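Local structure of SGNH-hydrolase family esterase (Altererythrobacter indicus, 7C2A) at residues 62-65 and 66-70; 101-104 and 105-109; 174-177 and 178-182. The protein hydrolyses esters as a member of the SGNH-hydrolase family and probably acts on lysophospholipids. All coordinates share one frame; numbering follows the deposited sequence. Where two conformers were deposited one is given.

Interaction 1: 62-65 and 66-70; sequences KFVL and DSQPD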
ATOM      1  N   LYS A  62     -11.524  10.789   7.365  0.55  9.79           N
ATOM      2  CA  LYS A  62     -12.295  12.020   7.539  0.55 10.17           C
ATOM      3  C   LYS A  62     -11.383  13.204   7.840  0.55  8.99           C
ATOM      4  O   LYS A  62     -11.542  14.286   7.265  0.55 10.04           O
ATOM      5  CB  LYS A  62     -13.323  11.852   8.659  0.55 11.86           C
ATOM      6  CG  LYS A  62     -14.608  11.135   8.262  0.55 11.61           C
ATOM      7  CD  LYS A  62     -15.543  11.019   9.470  0.55 15.99           C
ATOM      8  CE  LYS A  62     -16.837  10.286   9.139  0.55 19.57           C
ATOM      9  NZ  LYS A  62     -17.744  11.089   8.280  0.55 17.93           N
ATOM     10  N   PHE A  63     -10.425  13.014   8.745  1.00  9.40           N
ATOM     11  CA  PHE A  63      -9.510  14.095   9.097  1.00  9.53           C
ATOM     12  C   PHE A  63      -8.709  14.551   7.887  1.00  9.81           C
ATOM     13  O   PHE A  63      -8.529  15.753   7.664  1.00  9.90           O
ATOM     14  CB  PHE A  63      -8.560  13.615  10.197  1.00 10.85           C
ATOM     15  CG  PHE A  63      -7.537  14.639  10.599  1.00 10.13           C
ATOM     16  CD1 PHE A  63      -7.854  15.610  11.536  1.00 12.51           C
ATOM     17  CD2 PHE A  63      -6.269  14.648  10.046  1.00 13.72           C
ATOM     18  CE1 PHE A  63      -6.932  16.557  11.919  1.00 16.18           C
ATOM     19  CE2 PHE A  63      -5.340  15.605  10.430  1.00 15.72           C
ATOM     20  CZ  PHE A  63      -5.676  16.562  11.364  1.00 16.57           C
ATOM     21  N   VAL A  64      -8.199  13.601   7.103  1.00  9.27           N
ATOM     22  CA  VAL A  64      -7.416  13.950   5.918  1.00  8.70           C
ATOM     23  C   VAL A  64      -8.260  14.756   4.942  1.00  9.39           C
ATOM     24  O   VAL A  64      -7.813  15.778   4.409  1.00 10.37           O
ATOM     25  CB  VAL A  64      -6.817  12.679   5.281  1.00  9.01           C
ATOM     26  CG1 VAL A  64      -6.254  12.980   3.905  1.00 10.33           C
ATOM     27  CG2 VAL A  64      -5.736  12.104   6.178  1.00 10.10           C
ATOM     28  N   LEU A  65      -9.496  14.332   4.710  1.00  9.22           N
ATOM     29  CA  LEU A  65     -10.367  15.070   3.799  1.00 10.42           C
ATOM     30  C   LEU A  65     -10.717  16.449   4.351  1.00 10.76           C
ATOM     31  O   LEU A  65     -10.676  17.449   3.622  1.00 10.85           O
ATOM     32  CB  LEU A  65     -11.629  14.260   3.533  1.00  9.47           C
ATOM     33  CG  LEU A  65     -11.383  12.997   2.710  1.00  9.63           C
ATOM     34  CD1 LEU A  65     -12.605  12.107   2.738  1.00 11.39           C
ATOM     35  CD2 LEU A  65     -11.001  13.346   1.262  1.00 10.46           C
ATOM     36  N   ASP A  66     -11.052  16.525   5.641  1.00  9.46           N
ATOM     37  CA  ASP A  66     -11.403  17.798   6.263  1.00  9.38           C
ATOM     38  C   ASP A  66     -10.218  18.745   6.335  1.00 10.08           C
ATOM     39  O   ASP A  66     -10.418  19.955   6.496  1.00 12.93           O
ATOM     40  CB  ASP A  66     -11.931  17.559   7.685  1.00 11.16           C
ATOM     41  CG  ASP A  66     -13.290  16.890   7.718  1.00 11.18           C
ATOM     42  OD1 ASP A  66     -13.977  16.809   6.681  1.00 12.67           O
ATOM     43  OD2 ASP A  66     -13.679  16.444   8.816  1.00 13.57           O
ATOM     44  N   SER A  67      -8.996  18.229   6.250  1.00 10.74           N
ATOM     45  CA  SER A  67      -7.815  19.072   6.293  1.00 11.54           C
ATOM     46  C   SER A  67      -7.502  19.724   4.958  1.00 12.55           C
ATOM     47  O   SER A  67      -6.627  20.596   4.915  1.00 15.02           O
ATOM     48  CB  SER A  67      -6.600  18.261   6.738  1.00 12.60           C
ATOM     49  OG  SER A  67      -6.754  17.834   8.074  1.00 13.63           O
ATOM     50  N   GLN A  68      -8.184  19.339   3.885  1.00 10.27           N
ATOM     51  CA  GLN A  68      -7.807  19.805   2.553  1.00 11.22           C
ATOM     52  C   GLN A  68      -8.395  21.178   2.276  1.00 12.80           C
ATOM     53  O   GLN A  68      -9.608  21.358   2.397  1.00 13.41           O
ATOM     54  CB  GLN A  68      -8.330  18.834   1.504  1.00 11.44           C
ATOM     55  CG  GLN A  68      -7.703  17.466   1.590  1.00 11.13           C
ATOM     56  CD  GLN A  68      -6.206  17.553   1.728  1.00 11.85           C
ATOM     57  OE1 GLN A  68      -5.536  18.267   0.968  1.00 13.18           O
ATOM     58  NE2 GLN A  68      -5.660  16.838   2.692  1.00 12.81           N
ATOM     59  N   PRO A  69      -7.586  22.155   1.855  1.00 12.94           N
ATOM     60  CA  PRO A  69      -8.178  23.414   1.383  1.00 13.60           C
ATOM     61  C   PRO A  69      -8.987  23.239   0.115  1.00 12.62           C
ATOM     62  O   PRO A  69      -9.980  23.949  -0.083  1.00 14.15           O
ATOM     63  CB  PRO A  69      -6.962  24.326   1.162  1.00 16.79           C
ATOM     64  CG  PRO A  69      -5.845  23.688   1.939  1.00 22.69           C
ATOM     65  CD  PRO A  69      -6.120  22.210   1.901  1.00 13.70           C
ATOM     66  N   ASP A  70      -8.601  22.303  -0.750  1.00 12.78           N
ATOM     67  CA  ASP A  70      -9.304  22.046  -1.996  1.00 12.12           C
ATOM     68  C   ASP A  70      -9.780  20.604  -1.997  1.00 11.75           C
ATOM     69  O   ASP A  70      -8.981  19.682  -1.791  1.00 11.56           O
ATOM     70  CB  ASP A  70      -8.384  22.229  -3.200  1.00 14.83           C
ATOM     71  CG  ASP A  70      -7.818  23.620  -3.294  1.00 17.06           C
ATOM     72  OD1 ASP A  70      -8.598  24.598  -3.195  1.00 15.08           O
ATOM     73  OD2 ASP A  70      -6.584  23.726  -3.474  1.00 18.66           O
TER

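Interaction 2: 101-104 and 105-109; sequences LEEL and QRRKI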
ATOM      1  N   LEU A 101     -14.087   3.808   1.495  1.00  8.99           N
ATOM      2  CA  LEU A 101     -14.730   4.108   0.224  1.00 10.22           C
ATOM      3  C   LEU A 101     -16.104   4.715   0.437  1.00 10.22           C
ATOM      4  O   LEU A 101     -16.529   5.572  -0.343  1.00 11.34           O
ATOM      5  CB  LEU A 101     -14.816   2.857  -0.644  1.00 10.75           C
ATOM      6  CG  LEU A 101     -13.485   2.155  -0.936  1.00 11.38           C
ATOM      7  CD1 LEU A 101     -13.679   1.149  -2.053  1.00 14.44           C
ATOM      8  CD2 LEU A 101     -12.381   3.143  -1.281  1.00 13.56           C
ATOM      9  N   GLU A 102     -16.798   4.311   1.502  1.00 11.57           N
ATOM     10  CA  GLU A 102     -18.104   4.885   1.796  1.00 12.21           C
ATOM     11  C   GLU A 102     -17.993   6.364   2.125  1.00 11.87           C
ATOM     12  O   GLU A 102     -18.854   7.159   1.733  1.00 13.82           O
ATOM     13  CB  GLU A 102     -18.761   4.118   2.941  1.00 12.87           C
ATOM     14  CG  GLU A 102     -19.503   2.899   2.450  1.00 19.02           C
ATOM     15  CD  GLU A 102     -19.996   1.981   3.549  1.00 30.39           C
ATOM     16  OE1 GLU A 102     -19.890   2.346   4.742  1.00 34.33           O
ATOM     17  OE2 GLU A 102     -20.494   0.886   3.205  1.00 25.27           O
ATOM     18  N   GLU A 103     -16.960   6.755   2.867  1.00 11.25           N
ATOM     19  CA  GLU A 103     -16.755   8.169   3.155  1.00 11.11           C
ATOM     20  C   GLU A 103     -16.465   8.958   1.878  1.00 10.60           C
ATOM     21  O   GLU A 103     -17.017  10.045   1.672  1.00 12.22           O
ATOM     22  CB  GLU A 103     -15.634   8.322   4.178  1.00 12.17           C
ATOM     23  CG  GLU A 103     -15.310   9.763   4.531  1.00 13.74           C
ATOM     24  CD  GLU A 103     -16.456  10.504   5.204  1.00 16.26           C
ATOM     25  OE1 GLU A 103     -17.399   9.853   5.700  1.00 20.70           O
ATOM     26  OE2 GLU A 103     -16.420  11.751   5.235  1.00 15.61           O
ATOM     27  N   LEU A 104     -15.598   8.431   1.009  1.00 10.63           N
ATOM     28  CA  LEU A 104     -15.325   9.106  -0.258  1.00 10.07           C
ATOM     29  C   LEU A 104     -16.589   9.216  -1.101  1.00 11.37           C
ATOM     30  O   LEU A 104     -16.863  10.266  -1.696  1.00 12.23           O
ATOM     31  CB  LEU A 104     -14.229   8.357  -1.019  1.00 10.70           C
ATOM     32  CG  LEU A 104     -12.854   8.451  -0.354  1.00  9.76           C
ATOM     33  CD1 LEU A 104     -11.911   7.373  -0.885  1.00 10.99           C
ATOM     34  CD2 LEU A 104     -12.245   9.826  -0.535  1.00 10.48           C
ATOM     35  N   GLN A 105     -17.378   8.140  -1.153  1.00 12.04           N
ATOM     36  CA  GLN A 105     -18.613   8.150  -1.932  1.00 14.34           C
ATOM     37  C   GLN A 105     -19.616   9.147  -1.366  1.00 15.74           C
ATOM     38  O   GLN A 105     -20.318   9.831  -2.124  1.00 16.24           O
ATOM     39  CB  GLN A 105     -19.209   6.746  -1.937  1.00 18.24           C
ATOM     40  CG  GLN A 105     -20.189   6.471  -3.057  1.00 22.69           C
ATOM     41  CD  GLN A 105     -20.560   5.007  -3.123  1.00 25.65           C
ATOM     42  OE1 GLN A 105     -20.961   4.417  -2.121  1.00 29.36           O
ATOM     43  NE2 GLN A 105     -20.416   4.408  -4.298  1.00 28.84           N
ATOM     44  N   ARG A 106     -19.721   9.228  -0.040  0.52 13.64           N
ATOM     45  CA  ARG A 106     -20.611  10.216   0.556  0.52 14.59           C
ATOM     46  C   ARG A 106     -20.285  11.610   0.043  0.52 13.89           C
ATOM     47  O   ARG A 106     -21.190  12.399  -0.261  0.52 13.96           O
ATOM     48  CB  ARG A 106     -20.487  10.164   2.077  0.52 15.73           C
ATOM     49  CG  ARG A 106     -21.458  11.048   2.820  0.52 17.28           C
ATOM     50  CD  ARG A 106     -21.220  10.932   4.314  0.52 15.46           C
ATOM     51  NE  ARG A 106     -19.991  11.609   4.713  0.52 16.81           N
ATOM     52  CZ  ARG A 106     -19.886  12.922   4.883  0.52 18.79           C
ATOM     53  NH1 ARG A 106     -20.943  13.700   4.698  0.52 19.67           N
ATOM     54  NH2 ARG A 106     -18.729  13.456   5.241  0.52 17.10           N
ATOM     55  N   ARG A 107     -18.997  11.924  -0.086  1.00 12.74           N
ATOM     56  CA  ARG A 107     -18.559  13.235  -0.536  1.00 12.25           C
ATOM     57  C   ARG A 107     -18.504  13.343  -2.048  1.00 12.59           C
ATOM     58  O   ARG A 107     -18.032  14.357  -2.564  1.00 12.93           O
ATOM     59  CB  ARG A 107     -17.195  13.574   0.064  1.00 12.39           C
ATOM     60  CG  ARG A 107     -17.168  13.469   1.575  1.00 14.23           C
ATOM     61  CD  ARG A 107     -15.944  14.150   2.120  1.00 16.53           C
ATOM     62  NE  ARG A 107     -15.766  13.871   3.539  1.00 13.81           N
ATOM     63  CZ  ARG A 107     -15.183  14.702   4.392  1.00 12.49           C
ATOM     64  NH1 ARG A 107     -14.735  15.876   3.981  1.00 13.97           N
ATOM     65  NH2 ARG A 107     -15.068  14.360   5.658  1.00 14.09           N
ATOM     66  N   LYS A 108     -18.954  12.315  -2.761  1.00 12.18           N
ATOM     67  CA  LYS A 108     -18.968  12.312  -4.222  1.00 13.03           C
ATOM     68  C   LYS A 108     -17.574  12.516  -4.817  1.00 12.42           C
ATOM     69  O   LYS A 108     -17.406  13.200  -5.826  1.00 14.78           O
ATOM     70  CB  LYS A 108     -19.986  13.306  -4.785  1.00 16.05           C
ATOM     71  CG  LYS A 108     -21.390  13.034  -4.275  1.00 19.70           C
ATOM     72  CD  LYS A 108     -22.461  13.700  -5.118  1.00 30.20           C
ATOM     73  CE  LYS A 108     -23.823  13.089  -4.827  1.00 36.35           C
ATOM     74  NZ  LYS A 108     -24.708  13.126  -6.022  1.00 48.91           N
ATOM     75  N   ILE A 109     -16.567  11.918  -4.192  1.00 11.22           N
ATOM     76  CA  ILE A 109     -15.195  11.952  -4.690  1.00 11.20           C
ATOM     77  C   ILE A 109     -14.944  10.671  -5.477  1.00 10.50           C
ATOM     78  O   ILE A 109     -15.041   9.576  -4.901  1.00 10.98           O
ATOM     79  CB  ILE A 109     -14.188  12.103  -3.544  1.00  9.95           C
ATOM     80  CG1 ILE A 109     -14.408  13.437  -2.828  1.00 10.58           C
ATOM     81  CG2 ILE A 109     -12.769  11.996  -4.097  1.00 11.17           C
ATOM     82  CD1 ILE A 109     -13.619  13.581  -1.553  1.00 11.77           C
TER

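Interaction 3: 174-177 and 178-182; sequences ELVS and ATSNA. With ACT (acetate ion), chain H.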
ATOM      1  N   GLU A 174      19.725 -22.403   7.936  0.50 11.20           N
ATOM      2  CA  GLU A 174      21.046 -21.982   7.399  0.50 11.63           C
ATOM      3  C   GLU A 174      21.751 -21.119   8.450  0.50 11.18           C
ATOM      4  O   GLU A 174      22.957 -21.293   8.647  0.50 11.30           O
ATOM      5  CB  GLU A 174      20.860 -21.176   6.112  0.50 13.00           C
ATOM      6  CG  GLU A 174      20.801 -22.028   4.861  0.50 15.02           C
ATOM      7  CD  GLU A 174      22.016 -22.898   4.589  0.50 16.39           C
ATOM      8  OE1 GLU A 174      23.145 -22.372   4.575  0.50 17.36           O
ATOM      9  OE2 GLU A 174      21.827 -24.097   4.387  0.50 14.99           O
ATOM     10  N   LEU A 175      21.028 -20.168   9.042  1.00  9.92           N
ATOM     11  CA  LEU A 175      21.630 -19.278  10.072  1.00  9.75           C
ATOM     12  C   LEU A 175      22.064 -20.115  11.275  1.00  9.85           C
ATOM     13  O   LEU A 175      23.124 -19.839  11.825  1.00 10.45           O
ATOM     14  CB  LEU A 175      20.592 -18.243  10.509  1.00 10.56           C
ATOM     15  CG  LEU A 175      20.159 -17.253   9.430  1.00 11.37           C
ATOM     16  CD1 LEU A 175      19.087 -16.321   9.976  1.00 16.15           C
ATOM     17  CD2 LEU A 175      21.348 -16.462   8.905  1.00 11.86           C
ATOM     18  N   VAL A 176      21.227 -21.076  11.676  1.00  9.38           N
ATOM     19  CA  VAL A 176      21.576 -21.916  12.816  1.00  9.92           C
ATOM     20  C   VAL A 176      22.844 -22.709  12.528  1.00  9.66           C
ATOM     21  O   VAL A 176      23.748 -22.802  13.368  1.00 10.74           O
ATOM     22  CB  VAL A 176      20.384 -22.818  13.187  1.00 10.14           C
ATOM     23  CG1 VAL A 176      20.789 -23.870  14.192  1.00 12.60           C
ATOM     24  CG2 VAL A 176      19.248 -21.980  13.739  1.00 11.31           C
ATOM     25  N   SER A 177      22.950 -23.274  11.324  0.69 10.75           N
ATOM     26  CA  SER A 177      24.137 -24.051  10.994  0.69 11.12           C
ATOM     27  C   SER A 177      25.388 -23.187  11.000  0.69 10.86           C
ATOM     28  O   SER A 177      26.471 -23.665  11.358  0.69 12.47           O
ATOM     29  CB  SER A 177      23.962 -24.734   9.639  0.69 12.35           C
ATOM     30  OG  SER A 177      22.927 -25.697   9.710  0.69 13.14           O
ATOM     31  N   ALA A 178      25.261 -21.909  10.632  1.00 10.27           N
ATOM     32  CA  ALA A 178      26.417 -21.027  10.563  1.00 10.80           C
ATOM     33  C   ALA A 178      26.815 -20.441  11.912  1.00 11.00           C
ATOM     34  O   ALA A 178      27.969 -20.036  12.077  1.00 13.26           O
ATOM     35  CB  ALA A 178      26.126 -19.875   9.597  1.00 12.71           C
ATOM     36  N   THR A 179      25.902 -20.391  12.881  1.00 10.03           N
ATOM     37  CA  THR A 179      26.155 -19.671  14.122  1.00 10.28           C
ATOM     38  C   THR A 179      26.147 -20.538  15.376  1.00 10.03           C
ATOM     39  O   THR A 179      26.477 -20.023  16.454  1.00 10.57           O
ATOM     40  CB  THR A 179      25.142 -18.528  14.310  1.00  9.91           C
ATOM     41  OG1 THR A 179      23.814 -19.058  14.374  1.00 10.57           O
ATOM     42  CG2 THR A 179      25.252 -17.507  13.169  1.00 13.14           C
ATOM     43  N   SER A 180      25.792 -21.824  15.282  1.00 10.07           N
ATOM     44  CA  SER A 180      25.690 -22.635  16.491  1.00 11.48           C
ATOM     45  C   SER A 180      27.040 -22.824  17.163  1.00 10.75           C
ATOM     46  O   SER A 180      27.110 -22.882  18.394  1.00 11.16           O
ATOM     47  CB  SER A 180      25.056 -23.990  16.186  1.00 10.88           C
ATOM     48  OG  SER A 180      23.667 -23.863  15.968  1.00 12.03           O
ATOM     49  N   ASN A 181      28.119 -22.935  16.386  1.00 10.45           N
ATOM     50  CA  ASN A 181      29.442 -23.041  16.990  1.00 11.90           C
ATOM     51  C   ASN A 181      29.720 -21.844  17.880  1.00 11.59           C
ATOM     52  O   ASN A 181      30.225 -21.997  18.996  1.00 12.24           O
ATOM     53  CB  ASN A 181      30.531 -23.121  15.914  1.00 12.81           C
ATOM     54  CG  ASN A 181      30.552 -24.453  15.167  1.00 16.00           C
ATOM     55  OD1 ASN A 181      29.988 -25.443  15.614  1.00 18.28           O
ATOM     56  ND2 ASN A 181      31.223 -24.474  14.018  1.00 16.80           N
ATOM     57  N   ALA A 182      29.406 -20.639  17.398  1.00 10.94           N
ATOM     58  CA  ALA A 182      29.671 -19.437  18.182  1.00 11.19           C
ATOM     59  C   ALA A 182      28.837 -19.414  19.452  1.00  9.89           C
ATOM     60  O   ALA A 182      29.323 -18.997  20.512  1.00 11.38           O
ATOM     61  CB  ALA A 182      29.388 -18.194  17.341  1.00 13.39           C
TER
HETATM   62  C   ACT H 207      33.854 -26.894  14.104  0.64 27.61           C
HETATM   63  O   ACT H 207      34.523 -27.128  15.151  0.64 31.73           O
HETATM   64  OXT ACT H 207      32.613 -26.713  13.979  0.64 31.32           O
HETATM   65  CH3 ACT H 207      34.654 -26.815  12.773  0.64 24.60           C
HETATM   66  O   HOH W   1      27.953 -23.664  13.603  1.00 16.81           O

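Interaction 1: 62-65 and 66-70
Asp66 meets Lys62 one helical turn back through the backbone: its N donates to Lys62 O at 2.8 Å. Its carboxylate lies beside the same carbonyl, but as an acceptor it can make no bond there, and its OD1 is instead salt-bridged to Arg107. Lys62 likewise sends its NZ to Glu103. Ser67 comes next. With OG set beside its own N (chi1 -66°), the hydroxyl turns back along the chain and donates to Phe63 O at 2.8 Å, reaching it from above the carbonyl plane. Ser67 OG also sits over one face of the Phe63 ring, nearest CE2 at 3.5 Å. Serine suits this place because it is short enough to give a second donor to a carbonyl that Ser67 N reaches only weakly. Gln68 has a longer chain, bent at chi2 (-47°), which lies alongside Val64 and brings NE2 within 3.0 Å of Val64 O. Val64 O lies nearly in the plane of the Gln68 amide, while Gln68 N bonds Leu65 O at 3.1 Å. The side-chain donors of Ser67 and Gln68 thus take up carbonyls of the last turn as helix 54-66 ends, in the crossover from strand 42-48 to strand 74-78 of an alpha/beta fold.

Interaction 2: 101-104 and 105-109
Arg107 runs back along the end of its helix to the carboxylate of Glu103. Its CB is near Leu104 O, and CG, 3.4 Å from Glu103 O, lies by the carbonyl that accepts the backbone N of Arg107. The extended run from CG to NE carries CD past the carboxylate, and NE reaches Glu103 OE2 at 2.8 Å on the anti side. Farther out NH2 donates to the same oxygen at 3.0 Å, nearly along the C-O axis. Glu103 OE2 lies in the guanidinium plane, which stands 74° from that of the carboxylate. NH2 has a second partner in Asp66. Arg106 grips Glu103 as well: NH2 bonds OE2 at 2.9 Å from the syn side, and NE gives OE1 a longer bond of 3.3 Å. A bend at chi2 (64°) swings the glutamate tip toward both arginines. Three donors on OE2, with Arg106 NE and Lys62 on OE1, would probably favour a charged carboxylate in this buried place. After Arg106 the helix closes in a Schellman motif with Lys108, at positive phi, as C-prime residue: Ile109 N bonds Leu104 O at 3.0 Å. Ile109 CD1 meets Leu104 CD2 at 4.1 Å, apolar branches suited to the buried side. Here helix 90-106 lies against Leu65 of helix 54-66, with Leu104 also touching Ala75 and Val77 of strand 74-78 and Ile111 of strand 111-114.

Interaction 3: 174-177 and 178-182
Val176 and Ser180 make the close part of this helical turn. Ser180 OG bends back beside its own N (chi1 -74°) and donates to Val176 O at 2.8 Å from above the carbonyl plane, while grazing Val176 CG1 at 3.4 Å. The backbone N of Ser180, at 3.0 Å, and that of Thr179 share the same acceptor, so three donors converge on Val176 O. Thr179 does likewise one residue earlier: with chi1 at 61° its OG1 lies between its N and carbonyl carbon and reaches Leu175 O at 2.8 Å. Small hydroxyl residues suit these places, since their oxygens supplement backbone bonds that are weak or bent. The other side is looser. Ser177 O receives no direct bond from Asn181 N; a water bridges them, donating to Ser177 O at 2.7 Å and accepting from Asn181 N at 2.9 Å, where the helix kinks. Beyond it Asn181 ND2 makes a weak bond to an acetate, probably from the crystallisation liquor. Glu174, salt-bridged to Arg170, also lies on the exposed surface. The turn belongs to helix 169-186, which follows strand 144-146 in the chain and carries this contact about 35 Å from the chain's centre, where its residues touch crystal neighbours.

In the fold
Interactions 1 and 2 touch, their centres about 13 Å apart, where the end of helix 54-66 meets the end of helix 90-106. Two salt bridges, Asp66 OD1 to Arg107 NH2 and Lys62 NZ to Glu103 OE1, each 2.9 Å, tie the ends of the two helices together. Leu65 CD2 also packs on Ile109 CD1 at 3.9 Å. Interaction 3 stands apart, its centre about 53 and 54 Å from theirs, on the opposite side of the chain's centre. The side chain of Leu175 is about 12 Å from a bound cadmium ion; His164 and His166 form a cadmium site earlier in the chain.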